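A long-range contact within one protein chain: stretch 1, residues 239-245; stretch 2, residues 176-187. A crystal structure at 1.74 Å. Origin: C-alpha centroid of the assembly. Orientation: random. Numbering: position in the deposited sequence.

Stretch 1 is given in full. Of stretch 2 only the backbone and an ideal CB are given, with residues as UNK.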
# COMPACT_ATOMS: atom_id res chain seq x y z
N SER B 239 6.63 -10.19 9.52
CA SER B 239 5.70 -11.16 10.13
C SER B 239 4.38 -10.47 10.26
O SER B 239 4.29 -9.28 10.45
CB SER B 239 6.17 -11.63 11.51
OG SER B 239 7.29 -12.49 11.36
N ILE B 240 3.30 -11.23 10.16
CA ILE B 240 1.98 -10.66 10.33
C ILE B 240 1.41 -11.24 11.62
O ILE B 240 1.80 -12.35 12.07
CB ILE B 240 1.07 -11.01 9.12
CG1 ILE B 240 1.31 -12.47 8.66
CG2 ILE B 240 1.35 -10.05 7.95
CD1 ILE B 240 0.36 -12.93 7.55
N PHE B 241 0.47 -10.50 12.18
CA PHE B 241 0.05 -10.65 13.57
C PHE B 241 -1.44 -10.47 13.60
O PHE B 241 -1.98 -9.40 13.25
CB PHE B 241 0.81 -9.60 14.43
CG PHE B 241 0.30 -9.40 15.84
CD1 PHE B 241 -0.26 -10.44 16.58
CD2 PHE B 241 0.42 -8.16 16.45
CE1 PHE B 241 -0.75 -10.21 17.87
CE2 PHE B 241 -0.02 -7.95 17.76
CZ PHE B 241 -0.65 -8.95 18.45
N LEU B 242 -2.12 -11.54 13.96
CA LEU B 242 -3.51 -11.50 14.32
C LEU B 242 -3.74 -11.64 15.84
O LEU B 242 -3.28 -12.58 16.46
CB LEU B 242 -4.31 -12.59 13.59
CG LEU B 242 -4.35 -12.62 12.05
CD1 LEU B 242 -5.42 -13.73 11.67
CD2 LEU B 242 -4.75 -11.30 11.49
N LEU B 243 -4.47 -10.70 16.42
CA LEU B 243 -4.95 -10.81 17.79
C LEU B 243 -6.32 -11.40 17.74
O LEU B 243 -7.23 -10.85 17.10
CB LEU B 243 -5.04 -9.43 18.48
CG LEU B 243 -5.36 -9.49 19.99
CD1 LEU B 243 -4.11 -10.03 20.76
CD2 LEU B 243 -5.76 -8.11 20.48
N CYS B 244 -6.50 -12.51 18.40
CA CYS B 244 -7.75 -13.24 18.34
C CYS B 244 -8.33 -13.48 19.73
O CYS B 244 -7.60 -13.54 20.73
CB CYS B 244 -7.50 -14.61 17.72
SG CYS B 244 -6.81 -14.59 16.04
N GLU B 245 -9.64 -13.60 19.77
CA GLU B 245 -10.39 -13.93 20.99
C GLU B 245 -11.27 -15.12 20.71
O GLU B 245 -11.43 -15.56 19.55
CB GLU B 245 -11.19 -12.72 21.47
CG GLU B 245 -10.20 -11.69 22.01
CD GLU B 245 -10.82 -10.36 22.41
OE1 GLU B 245 -11.73 -10.35 23.24
OE2 GLU B 245 -10.37 -9.31 21.90
N UNK B 176 2.99 -20.68 3.53
CA UNK B 176 3.57 -19.39 3.73
C UNK B 176 2.36 -18.50 3.75
O UNK B 176 1.78 -18.21 2.69
CB UNK B 176 4.60 -19.01 2.67
N UNK B 177 1.96 -18.13 4.96
CA UNK B 177 0.79 -17.28 5.15
C UNK B 177 0.97 -15.87 4.69
O UNK B 177 2.03 -15.29 4.74
CB UNK B 177 0.39 -17.27 6.63
N UNK B 178 -0.14 -15.30 4.30
CA UNK B 178 -0.31 -13.83 4.19
C UNK B 178 -1.54 -13.50 5.05
O UNK B 178 -2.21 -14.42 5.59
CB UNK B 178 -0.49 -13.37 2.74
N UNK B 179 -1.88 -12.23 5.16
CA UNK B 179 -3.03 -11.85 5.99
C UNK B 179 -4.32 -12.51 5.54
O UNK B 179 -5.19 -12.84 6.36
CB UNK B 179 -3.21 -10.33 5.98
N UNK B 180 -4.46 -12.74 4.24
CA UNK B 180 -5.69 -13.33 3.75
C UNK B 180 -5.88 -14.78 4.20
O UNK B 180 -6.98 -15.16 4.72
CB UNK B 180 -5.72 -13.26 2.22
N UNK B 181 -4.84 -15.60 4.05
CA UNK B 181 -4.96 -16.99 4.35
C UNK B 181 -4.86 -17.24 5.86
O UNK B 181 -5.45 -18.16 6.39
CB UNK B 181 -3.89 -17.78 3.60
N UNK B 182 -4.07 -16.43 6.55
CA UNK B 182 -4.02 -16.51 8.02
C UNK B 182 -5.38 -16.20 8.70
O UNK B 182 -5.83 -16.96 9.51
CB UNK B 182 -2.96 -15.54 8.54
N UNK B 183 -6.04 -15.11 8.33
CA UNK B 183 -7.36 -14.81 8.86
C UNK B 183 -8.36 -15.88 8.45
O UNK B 183 -9.21 -16.25 9.25
CB UNK B 183 -7.83 -13.43 8.38
N UNK B 184 -8.24 -16.40 7.23
CA UNK B 184 -9.09 -17.54 6.80
C UNK B 184 -9.04 -18.70 7.77
O UNK B 184 -10.07 -19.23 8.20
CB UNK B 184 -8.66 -18.03 5.42
N UNK B 185 -7.84 -19.14 8.07
CA UNK B 185 -7.70 -20.31 8.92
C UNK B 185 -8.17 -20.02 10.35
O UNK B 185 -8.79 -20.87 10.98
CB UNK B 185 -6.24 -20.78 8.93
N UNK B 186 -7.87 -18.82 10.87
CA UNK B 186 -8.37 -18.43 12.22
C UNK B 186 -9.90 -18.42 12.24
O UNK B 186 -10.54 -18.90 13.17
CB UNK B 186 -7.84 -17.05 12.62
N UNK B 187 -10.47 -17.89 11.19
CA UNK B 187 -11.87 -17.83 11.08
C UNK B 187 -12.49 -19.20 10.98
O UNK B 187 -13.51 -19.47 11.64
CB UNK B 187 -12.26 -16.97 9.87

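Strand 240-245 turns Ile240, Leu242 and Cys244 toward helix 179-187. The two axes run 27° apart in direction, 9.5 Å at closest approach. Stretch 1 offers this helix an apolar row, with no charge in it.

Position 176 has nothing of stretch 1 near its CB, so the contact sets no preference. It is Thr176.

At position 177 the ideal CB lies 4.4 Å from Ile240 CD1. An apolar or aromatic residue would suit. It is Tyr177. Its CB meets Ile240, but the ring leads away, and its OH donates to the side chain at position 185.

Position 178 precedes the helix and its CB points away. Ser, Thr, Asp or Asn would be usual at an N-cap; small residues also fit. It is Ala178, with no side-chain cap to offer. Its backbone C lies 3.2 Å from Ile240 CD1, so the methyl packs directly on the main chain.

At position 179 CA-to-CB points sideways, with the ideal CB 4.7 Å from Ile240 CD1. A branched or longer apolar chain could reach the strand; Leu, Ile or Met would do. It is Leu179. Its CG is 3.7 Å from Ile240 CG2 and its CD2 4.0 Å from Leu242 CD2.

Position 180 points away, so stretch 1 sets no preference. It is Asp180, bonded elsewhere in the structure.

Position 181 points sideways, with no strand atom near its CB. Many residues fit. Thr181 accepts at OG1 from Ala178 N, 3.1 Å, tying the first turn to the residue before it.

Position 182 points toward the strand. Its ideal CB is 4.3 Å from Ile240 CD1 and 4.4 Å from Leu242 CD1. A medium apolar chain is expected: Leu, Ile, Val or Met. It is Leu182. Its CD2 lies 3.9 Å from Ile240 CD1, and its CG 3.9 Å from Leu242 CD1.

Position 183 points sideways, with Leu242 CD1 4.1 Å from the ideal CB. An aliphatic stem suits, whatever its end. It is Glu183. Leu242 CD1 sits 3.6 Å from Glu183 CA; the carboxylate bonds elsewhere in the structure.

Position 184 points away, and stretch 1 does not limit its length. Arg184 reaches the side chain at position 185.

Position 185 points sideways, clear of stretch 1; many residues would do. Asp185 OD2 accepts from Tyr177 OH at 2.7 Å, and OD1 forms a salt bridge with Arg184 NE at 2.9 Å.

Position 186 points toward the strand, its ideal CB 4.2 Å from Leu242 CD1 and 4.3 Å from Cys244 SG. A small apolar residue suits this spacing. Ala186 CB touches both side chains.

Position 187 is out of reach, so many residues would do. It is Ser187.

Stretch 2, residues 176-187: TYALDTLERDAS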
# COMPACT_ATOMS: atom_id res chain seq x y z
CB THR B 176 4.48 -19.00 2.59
OG1 THR B 176 5.49 -20.02 2.39
CG2 THR B 176 5.27 -17.68 2.93
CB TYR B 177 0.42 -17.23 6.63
CG TYR B 177 -0.27 -18.50 7.14
CD1 TYR B 177 -1.58 -18.79 6.79
CD2 TYR B 177 0.41 -19.42 7.93
CE1 TYR B 177 -2.22 -19.94 7.26
CE2 TYR B 177 -0.22 -20.56 8.40
CZ TYR B 177 -1.53 -20.80 8.07
OH TYR B 177 -2.17 -21.92 8.53
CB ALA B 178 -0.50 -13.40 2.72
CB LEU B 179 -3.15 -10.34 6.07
CG LEU B 179 -2.17 -9.63 7.02
CD1 LEU B 179 -2.01 -8.18 6.63
CD2 LEU B 179 -2.66 -9.72 8.45
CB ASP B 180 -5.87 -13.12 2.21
CG ASP B 180 -4.89 -13.92 1.34
OD1 ASP B 180 -3.68 -13.97 1.63
OD2 ASP B 180 -5.33 -14.46 0.29
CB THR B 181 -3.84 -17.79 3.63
OG1 THR B 181 -2.58 -17.14 3.85
CG2 THR B 181 -4.14 -17.85 2.10
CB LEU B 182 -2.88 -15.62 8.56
CG LEU B 182 -2.51 -15.82 10.05
CD1 LEU B 182 -2.08 -17.26 10.35
CD2 LEU B 182 -1.37 -14.81 10.50
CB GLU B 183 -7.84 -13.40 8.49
CG GLU B 183 -9.19 -13.12 9.08
CD GLU B 183 -9.55 -11.69 9.20
OE1 GLU B 183 -8.73 -10.81 8.87
OE2 GLU B 183 -10.66 -11.45 9.69
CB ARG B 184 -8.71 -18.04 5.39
CG ARG B 184 -9.50 -19.24 4.91
CD ARG B 184 -8.83 -19.94 3.77
NE ARG B 184 -7.57 -20.52 4.21
CZ ARG B 184 -6.55 -20.82 3.42
NH1 ARG B 184 -6.63 -20.64 2.11
NH2 ARG B 184 -5.45 -21.34 3.94
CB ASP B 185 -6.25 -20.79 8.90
CG ASP B 185 -5.87 -21.52 7.63
OD1 ASP B 185 -6.73 -21.71 6.72
OD2 ASP B 185 -4.71 -22.00 7.60
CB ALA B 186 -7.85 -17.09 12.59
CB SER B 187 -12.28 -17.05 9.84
OG SER B 187 -13.66 -17.16 9.72
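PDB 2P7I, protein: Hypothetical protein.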